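Local coordinates for oxidoreductase protein (Agrobacterium radiobacter, PDB 5UI9), which probably catalyses NAD-dependent oxidation or reduction of a small hydroxy acid, binding NAD and (2S)-2,3-dihydroxy-2-methylpropanoic acid side by side, at residues F174-L179 / D212-L217; H182-A187 / S226-S231; L197-K202 / Y330-N335. All coordinates share one frame; numbering follows the deposited sequence.

Overall arrangement
After the parallel sheet of the Rossmann fold (strands 6-11 to 121-124), helix 175-191 supplies the first half of contact 1 with its opening turn and of contact 2 with its middle. Contact 1 closes a loop of 32 residues at strand 213-220, and contact 2 one of 38 at strand 225-231. Contact 3 begins on strand 194-202, after the first segments of both and before either closes, and closes its loop of 127 residues only at the end of helix 316-335. The segments of all three alternate along the chain, so each loop crosses the other two. Together they lay two helices on neighbouring strands of one mixed sheet, whose other face meets the second subunit.

Contact 1: F174-L179 / D212-L217; sequences FIIEDL and DVATIL. With 8A1 ((2S)-2,3-dihydroxy-2-methylpropanoic acid), chain D.
D212 starts the contact by setting its CB against the edge of the F174 ring, near the ring plane and 3.8 Å from CE2. Its carboxylate, turned 47° from the ring, leads away to the backbone amides of V204 and N205. I175 fills the next place: its CD1 comes within 3.3 Å of D212 O, and its CG2 lies over the link to V213, 3.8 Å from V213 N. The long branch reaches the carbonyl because CG1 stands anti to the backbone N (chi1 -161°). At V213 the strand begins; D212 and V213 both face K202 in a classic beta bulge, and the valine side chain points away and packs on F149 of the second subunit. A214 faces the helix. Its methyl group is small enough to let I176 close in, with CG1 3.6 Å from A214 CB, while I175 CG2 touches the same methyl from 4.1 Å. Two residues beyond I176, D178 faces the pocket of the bound dihydroxy acid instead: OD1 accepts from O2 of the acid at 2.7 Å and OD2 from O1 at 2.6 Å, a two-pronged grip that suits a carboxylate. K98 forms a salt bridge with OD1. The helix runs almost square across the strand, at 83°, with I176 also packed on helix 316-335 and A214 flanked by V230 of strand 225-231.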
# COMPACT_ATOMS: atom_id res chain seq x y z
N PHE A 174 2.43 3.29 -20.47
CA PHE A 174 2.66 1.84 -20.35
C PHE A 174 1.79 1.24 -19.23
O PHE A 174 0.66 0.86 -19.51
CB PHE A 174 4.17 1.52 -20.22
CG PHE A 174 4.49 0.10 -19.78
CD1 PHE A 174 3.75 -0.99 -20.23
CD2 PHE A 174 5.58 -0.14 -18.93
CE1 PHE A 174 4.06 -2.28 -19.81
CE2 PHE A 174 5.89 -1.43 -18.52
CZ PHE A 174 5.13 -2.50 -18.96
N ILE A 175 2.28 1.20 -17.99
CA ILE A 175 1.73 0.23 -17.02
C ILE A 175 0.28 0.47 -16.57
O ILE A 175 -0.44 -0.50 -16.38
CB ILE A 175 2.66 0.04 -15.80
CG1 ILE A 175 2.33 -1.27 -15.07
CG2 ILE A 175 2.60 1.23 -14.85
CD1 ILE A 175 3.38 -1.68 -14.06
N ILE A 176 -0.17 1.72 -16.42
CA ILE A 176 -1.56 1.96 -16.00
C ILE A 176 -2.54 1.50 -17.10
O ILE A 176 -3.51 0.78 -16.82
CB ILE A 176 -1.85 3.42 -15.59
CG1 ILE A 176 -0.88 3.90 -14.50
CG2 ILE A 176 -3.29 3.55 -15.09
CD1 ILE A 176 -1.10 5.32 -14.04
N GLU A 177 -2.26 1.92 -18.33
CA GLU A 177 -3.03 1.51 -19.51
C GLU A 177 -2.99 -0.01 -19.76
O GLU A 177 -4.00 -0.60 -20.11
CB GLU A 177 -2.50 2.24 -20.75
CG GLU A 177 -3.27 1.95 -22.04
CD GLU A 177 -2.68 2.63 -23.27
OE1 GLU A 177 -3.20 2.37 -24.37
OE2 GLU A 177 -1.71 3.41 -23.15
N ASP A 178 -1.83 -0.62 -19.60
CA ASP A 178 -1.67 -2.04 -19.91
C ASP A 178 -2.14 -2.97 -18.79
O ASP A 178 -2.83 -3.96 -19.05
CB ASP A 178 -0.21 -2.36 -20.22
CG ASP A 178 0.03 -3.85 -20.43
OD1 ASP A 178 -0.71 -4.45 -21.24
OD2 ASP A 178 0.93 -4.41 -19.77
N LEU A 179 -1.74 -2.65 -17.56
CA LEU A 179 -1.85 -3.57 -16.44
C LEU A 179 -2.70 -3.01 -15.31
O LEU A 179 -3.57 -3.71 -14.78
CB LEU A 179 -0.43 -3.94 -15.97
CG LEU A 179 -0.21 -4.85 -14.77
CD1 LEU A 179 -0.33 -4.10 -13.45
CD2 LEU A 179 -1.13 -6.07 -14.79
N ASP A 212 6.61 2.53 -15.70
CA ASP A 212 6.52 1.12 -15.32
C ASP A 212 6.23 0.90 -13.84
O ASP A 212 6.27 -0.23 -13.36
CB ASP A 212 7.77 0.33 -15.76
CG ASP A 212 9.06 0.89 -15.20
OD1 ASP A 212 9.03 1.94 -14.54
OD2 ASP A 212 10.12 0.28 -15.43
N VAL A 213 5.94 1.99 -13.12
CA VAL A 213 5.58 1.94 -11.72
C VAL A 213 4.46 2.95 -11.52
O VAL A 213 4.57 4.08 -12.00
CB VAL A 213 6.77 2.28 -10.80
CG1 VAL A 213 6.36 2.15 -9.33
CG2 VAL A 213 7.97 1.39 -11.10
N ALA A 214 3.40 2.54 -10.84
CA ALA A 214 2.26 3.41 -10.56
C ALA A 214 1.67 3.06 -9.21
O ALA A 214 1.48 1.88 -8.89
CB ALA A 214 1.21 3.31 -11.65
N THR A 215 1.39 4.10 -8.42
CA THR A 215 0.81 3.95 -7.10
C THR A 215 -0.40 4.86 -7.03
O THR A 215 -0.29 6.06 -7.28
CB THR A 215 1.85 4.31 -6.02
OG1 THR A 215 3.03 3.52 -6.22
CG2 THR A 215 1.31 4.03 -4.64
N ILE A 216 -1.55 4.28 -6.70
CA ILE A 216 -2.84 4.95 -6.78
C ILE A 216 -3.60 4.79 -5.46
O ILE A 216 -3.69 3.69 -4.93
CB ILE A 216 -3.70 4.38 -7.94
CG1 ILE A 216 -2.89 4.36 -9.25
CG2 ILE A 216 -4.98 5.19 -8.12
CD1 ILE A 216 -3.62 3.76 -10.44
N LEU A 217 -4.15 5.90 -4.96
CA LEU A 217 -4.97 5.91 -3.75
C LEU A 217 -6.43 6.13 -4.14
O LEU A 217 -6.75 7.15 -4.75
CB LEU A 217 -4.51 7.03 -2.82
CG LEU A 217 -5.23 7.27 -1.49
CD1 LEU A 217 -5.18 6.06 -0.57
CD2 LEU A 217 -4.59 8.47 -0.80
OXT 8A1 D . -2.48 -9.53 -19.18
C 8A1 D . -2.28 -8.41 -19.70
O 8A1 D . -3.21 -7.66 -20.07
CA 8A1 D . -0.86 -7.92 -19.88
CB 8A1 D . -0.54 -7.07 -18.66
O1 8A1 D . 0.85 -6.70 -18.61
O2 8A1 D . -0.76 -7.14 -21.08
C3 8A1 D . 0.09 -9.11 -20.02

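Contact 2: H182-A187 / S226-S231; sequences HTLDIA and SIVDVS. With 8A1 ((2S)-2,3-dihydroxy-2-methylpropanoic acid), chain D.
T183 and V228 meet at the centre, with T183 CG2 3.6 Å from V228 CG1 as the two side chains lie alongside, pointing opposite ways. The methyl takes this position because it stands anti to the backbone N, which places OG1 beside that N and against V230. The hydroxyl lies 3.3 Å from V230 CG1, a snug contact for an oxygen and a methyl, and is satisfied within its own helix by a weak hydrogen bond with L179 O. The other branch of V228 is shared: CG2 lies 4.0 Å from A187 CB, one turn along from T183, and 4.1 Å from L184 CD2, whose side chain is set roughly perpendicular to the valine. A branched residue on the strand thus serves three positions of the helix, and the short A187 side chain fits against the valine branch. Helix and strand run nearly antiparallel, 161° between their directions, in the helix-on-sheet layer of a GFO/IDH/MocA C-terminal domain: V228 and V230 face the helix, whereas I227 and D229 point to the opposite face of the sheet, where I227 meets its counterpart in the second subunit and D229 is held by salt bridges to R152 and R156. H182, at the start of the segment, leads out of this core to the bound acid. H182 NE2 donates to carboxylate atom O of 8A1 at 2.6 Å, nearly straight at 167°, with the acceptor in the imidazole plane. The other nitrogen, ND1, is hydrogen-bonded to E125, so bonds at both nitrogens hold the ring's rotation; F127 stacks on the ring, and NAD touches the same histidine. Further out, D185 forms a salt bridge with R128 and a hydrogen bond with T322.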
# COMPACT_ATOMS: atom_id res chain seq x y z
N HIS A 182 -6.35 -3.54 -15.30
CA HIS A 182 -6.83 -4.75 -14.64
C HIS A 182 -6.96 -4.56 -13.14
O HIS A 182 -7.99 -4.92 -12.55
CB HIS A 182 -5.88 -5.94 -14.85
CG HIS A 182 -5.72 -6.38 -16.27
ND1 HIS A 182 -6.77 -6.82 -17.04
CD2 HIS A 182 -4.61 -6.52 -17.03
CE1 HIS A 182 -6.32 -7.18 -18.23
NE2 HIS A 182 -5.01 -7.00 -18.25
N THR A 183 -5.91 -4.04 -12.51
CA THR A 183 -5.86 -3.93 -11.05
C THR A 183 -6.94 -2.97 -10.53
O THR A 183 -7.55 -3.22 -9.48
CB THR A 183 -4.48 -3.46 -10.56
OG1 THR A 183 -3.45 -3.99 -11.40
CG2 THR A 183 -4.24 -3.90 -9.13
N LEU A 184 -7.14 -1.88 -11.25
CA LEU A 184 -8.22 -0.92 -10.98
C LEU A 184 -9.61 -1.54 -11.16
O LEU A 184 -10.54 -1.23 -10.41
CB LEU A 184 -8.08 0.31 -11.88
CG LEU A 184 -6.88 1.21 -11.57
CD1 LEU A 184 -6.61 2.16 -12.74
CD2 LEU A 184 -7.09 1.98 -10.28
N ASP A 185 -9.75 -2.41 -12.16
CA ASP A 185 -11.00 -3.13 -12.37
C ASP A 185 -11.27 -4.06 -11.20
O ASP A 185 -12.42 -4.17 -10.75
CB ASP A 185 -10.98 -3.95 -13.67
CG ASP A 185 -12.35 -4.51 -14.01
OD1 ASP A 185 -13.20 -3.72 -14.47
OD2 ASP A 185 -12.58 -5.72 -13.79
N ILE A 186 -10.22 -4.73 -10.70
CA ILE A 186 -10.37 -5.61 -9.54
C ILE A 186 -10.79 -4.78 -8.32
O ILE A 186 -11.68 -5.18 -7.59
CB ILE A 186 -9.09 -6.43 -9.24
CG1 ILE A 186 -8.83 -7.44 -10.37
CG2 ILE A 186 -9.22 -7.18 -7.91
CD1 ILE A 186 -7.45 -8.06 -10.37
N ALA A 187 -10.17 -3.62 -8.11
CA ALA A 187 -10.53 -2.75 -6.99
C ALA A 187 -12.02 -2.40 -7.02
O ALA A 187 -12.69 -2.46 -5.99
CB ALA A 187 -9.68 -1.49 -7.00
N SER A 226 -8.70 2.37 -0.69
CA SER A 226 -7.79 1.35 -1.17
C SER A 226 -6.53 1.91 -1.84
O SER A 226 -6.48 3.07 -2.25
CB SER A 226 -8.51 0.35 -2.09
OG SER A 226 -8.63 0.84 -3.41
N ILE A 227 -5.51 1.05 -1.88
CA ILE A 227 -4.27 1.28 -2.61
C ILE A 227 -4.20 0.30 -3.77
O ILE A 227 -4.38 -0.91 -3.59
CB ILE A 227 -3.04 1.05 -1.70
CG1 ILE A 227 -3.02 2.06 -0.54
CG2 ILE A 227 -1.74 1.12 -2.50
CD1 ILE A 227 -2.90 3.51 -0.96
N VAL A 228 -3.96 0.83 -4.97
CA VAL A 228 -3.60 0.02 -6.13
C VAL A 228 -2.15 0.36 -6.45
O VAL A 228 -1.84 1.50 -6.82
CB VAL A 228 -4.50 0.31 -7.33
CG1 VAL A 228 -3.98 -0.39 -8.58
CG2 VAL A 228 -5.92 -0.13 -7.02
N ASP A 229 -1.27 -0.62 -6.29
CA ASP A 229 0.15 -0.41 -6.57
C ASP A 229 0.62 -1.44 -7.59
O ASP A 229 0.46 -2.64 -7.40
CB ASP A 229 0.98 -0.41 -5.28
CG ASP A 229 0.97 -1.74 -4.55
OD1 ASP A 229 0.05 -1.99 -3.74
OD2 ASP A 229 1.92 -2.53 -4.74
N VAL A 230 1.17 -0.95 -8.70
CA VAL A 230 1.62 -1.78 -9.79
C VAL A 230 3.05 -1.42 -10.18
O VAL A 230 3.46 -0.26 -10.08
CB VAL A 230 0.66 -1.71 -11.02
CG1 VAL A 230 -0.72 -2.22 -10.63
CG2 VAL A 230 0.57 -0.30 -11.61
N SER A 231 3.79 -2.43 -10.62
CA SER A 231 5.18 -2.27 -11.02
C SER A 231 5.60 -3.41 -11.93
O SER A 231 5.28 -4.57 -11.65
CB SER A 231 6.08 -2.27 -9.78
OG SER A 231 7.47 -2.29 -10.13
OXT 8A1 D . -2.48 -9.53 -19.18
C 8A1 D . -2.28 -8.41 -19.70
O 8A1 D . -3.21 -7.66 -20.07
CA 8A1 D . -0.86 -7.92 -19.88
CB 8A1 D . -0.54 -7.07 -18.66
O1 8A1 D . 0.85 -6.70 -18.61
O2 8A1 D . -0.76 -7.14 -21.08
C3 8A1 D . 0.09 -9.11 -20.02

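Contact 3: L197-K202 / Y330-N335; sequences LTARTK and YESAAN
S332 sets its hydroxyl against strand 197-202, where OG lies 3.4 Å from T198 CA and takes a hydrogen bond from A199 N at 2.9 Å, with an angle of 159°. The group reaches the strand because OG stands anti to the helix backbone N (chi1 179°). Serine suits the place, being short enough for a close approach and able to serve a strand amide; the same OG is also hydrogen-bonded to R337 O, just beyond the helix end. Beside it, A199 CB and S332 CB are 4.2 Å apart, two small side chains that let the axes approach to 6.2 Å. The carbonyl of A199 is used twice. A333 CA makes a CA-H...O contact with it at 3.5 Å, and R200, bent at chi2, folds back so that NH1 donates to it at 2.8 Å. That donor stands well above the carbonyl plane, although the oxygen lies nearly in the plane of the guanidinium. R200 NE forms a salt bridge with D219 of the second subunit, which suits a long, charged side chain on this face. Further along, the methyl of A333 packs against T201, touched by both OG1, at 3.7 Å, and CG2. A water links the backbones there, accepting from T201 N and donating weakly to A333 O. The last turn or so of helix 316-335, residues 330-335, thus crosses the strand segment at 67°, covering the edge region of the mixed sheet beside strand 339-340, a helix-on-sheet packing that brings the C-terminal helix onto the sheet of the GFO/IDH/MocA C-terminal domain.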
# COMPACT_ATOMS: atom_id res chain seq x y z
N LEU A 197 -9.68 9.88 -6.76
CA LEU A 197 -8.48 9.12 -7.09
C LEU A 197 -7.25 10.03 -7.13
O LEU A 197 -7.33 11.16 -7.61
CB LEU A 197 -8.70 8.46 -8.46
CG LEU A 197 -7.62 7.58 -9.07
CD1 LEU A 197 -8.23 6.47 -9.93
CD2 LEU A 197 -6.62 8.38 -9.89
N THR A 198 -6.12 9.53 -6.62
CA THR A 198 -4.83 10.22 -6.68
C THR A 198 -3.74 9.23 -7.08
O THR A 198 -3.68 8.14 -6.52
CB THR A 198 -4.43 10.83 -5.32
OG1 THR A 198 -5.60 11.24 -4.61
CG2 THR A 198 -3.50 12.01 -5.50
N ALA A 199 -2.89 9.61 -8.02
CA ALA A 199 -1.90 8.69 -8.59
C ALA A 199 -0.51 9.30 -8.70
O ALA A 199 -0.35 10.51 -8.77
CB ALA A 199 -2.36 8.19 -9.95
N ARG A 200 0.49 8.42 -8.69
CA ARG A 200 1.90 8.77 -8.87
C ARG A 200 2.52 7.73 -9.78
O ARG A 200 2.24 6.54 -9.64
CB ARG A 200 2.64 8.76 -7.53
CG ARG A 200 2.08 9.71 -6.49
CD ARG A 200 2.29 11.15 -6.89
NE ARG A 200 1.84 12.06 -5.83
CZ ARG A 200 0.62 12.56 -5.71
NH1 ARG A 200 -0.34 12.33 -6.60
NH2 ARG A 200 0.36 13.35 -4.67
N THR A 201 3.36 8.17 -10.71
CA THR A 201 4.04 7.28 -11.65
C THR A 201 5.51 7.63 -11.81
O THR A 201 5.92 8.77 -11.58
CB THR A 201 3.43 7.38 -13.06
OG1 THR A 201 3.61 8.70 -13.57
CG2 THR A 201 1.95 7.04 -13.04
N LYS A 202 6.29 6.64 -12.24
CA LYS A 202 7.67 6.86 -12.66
C LYS A 202 8.14 5.78 -13.62
O LYS A 202 7.50 4.73 -13.77
CB LYS A 202 8.60 6.95 -11.44
CG LYS A 202 8.65 5.71 -10.57
CD LYS A 202 9.86 5.73 -9.65
CE LYS A 202 9.79 6.82 -8.60
NZ LYS A 202 8.60 6.69 -7.70
N TYR A 330 -3.63 8.94 -14.99
CA TYR A 330 -2.67 9.69 -15.81
C TYR A 330 -2.77 11.19 -15.57
O TYR A 330 -1.75 11.87 -15.39
CB TYR A 330 -2.83 9.37 -17.31
CG TYR A 330 -2.19 8.06 -17.70
CD1 TYR A 330 -0.80 7.91 -17.65
CD2 TYR A 330 -2.96 6.96 -18.10
CE1 TYR A 330 -0.20 6.71 -18.00
CE2 TYR A 330 -2.36 5.75 -18.45
CZ TYR A 330 -0.98 5.64 -18.39
OH TYR A 330 -0.36 4.45 -18.72
N GLU A 331 -4.00 11.71 -15.55
CA GLU A 331 -4.26 13.12 -15.22
C GLU A 331 -3.64 13.49 -13.88
O GLU A 331 -2.84 14.42 -13.80
CB GLU A 331 -5.76 13.40 -15.21
CG GLU A 331 -6.15 14.86 -15.04
CD GLU A 331 -7.65 15.10 -15.10
OE1 GLU A 331 -8.39 14.33 -15.77
OE2 GLU A 331 -8.11 16.08 -14.47
N SER A 332 -3.98 12.72 -12.84
CA SER A 332 -3.50 12.98 -11.47
C SER A 332 -1.98 12.93 -11.35
O SER A 332 -1.40 13.76 -10.65
CB SER A 332 -4.11 11.97 -10.49
OG SER A 332 -3.63 12.19 -9.18
N ALA A 333 -1.35 11.97 -12.02
CA ALA A 333 0.10 11.81 -11.97
C ALA A 333 0.84 12.99 -12.60
O ALA A 333 1.93 13.33 -12.17
CB ALA A 333 0.52 10.51 -12.64
N ALA A 334 0.24 13.60 -13.63
CA ALA A 334 0.83 14.77 -14.30
C ALA A 334 0.63 16.07 -13.51
O ALA A 334 1.57 16.85 -13.37
CB ALA A 334 0.25 14.92 -15.70
N ASN A 335 -0.58 16.28 -12.99
CA ASN A 335 -0.95 17.51 -12.25
C ASN A 335 -0.61 17.46 -10.76
O ASN A 335 -0.48 18.51 -10.13
CB ASN A 335 -2.47 17.76 -12.37
CG ASN A 335 -2.94 17.91 -13.81
OD1 ASN A 335 -2.29 18.56 -14.64
ND2 ASN A 335 -4.08 17.30 -14.12
O HOH W 1 3.81 11.19 -10.49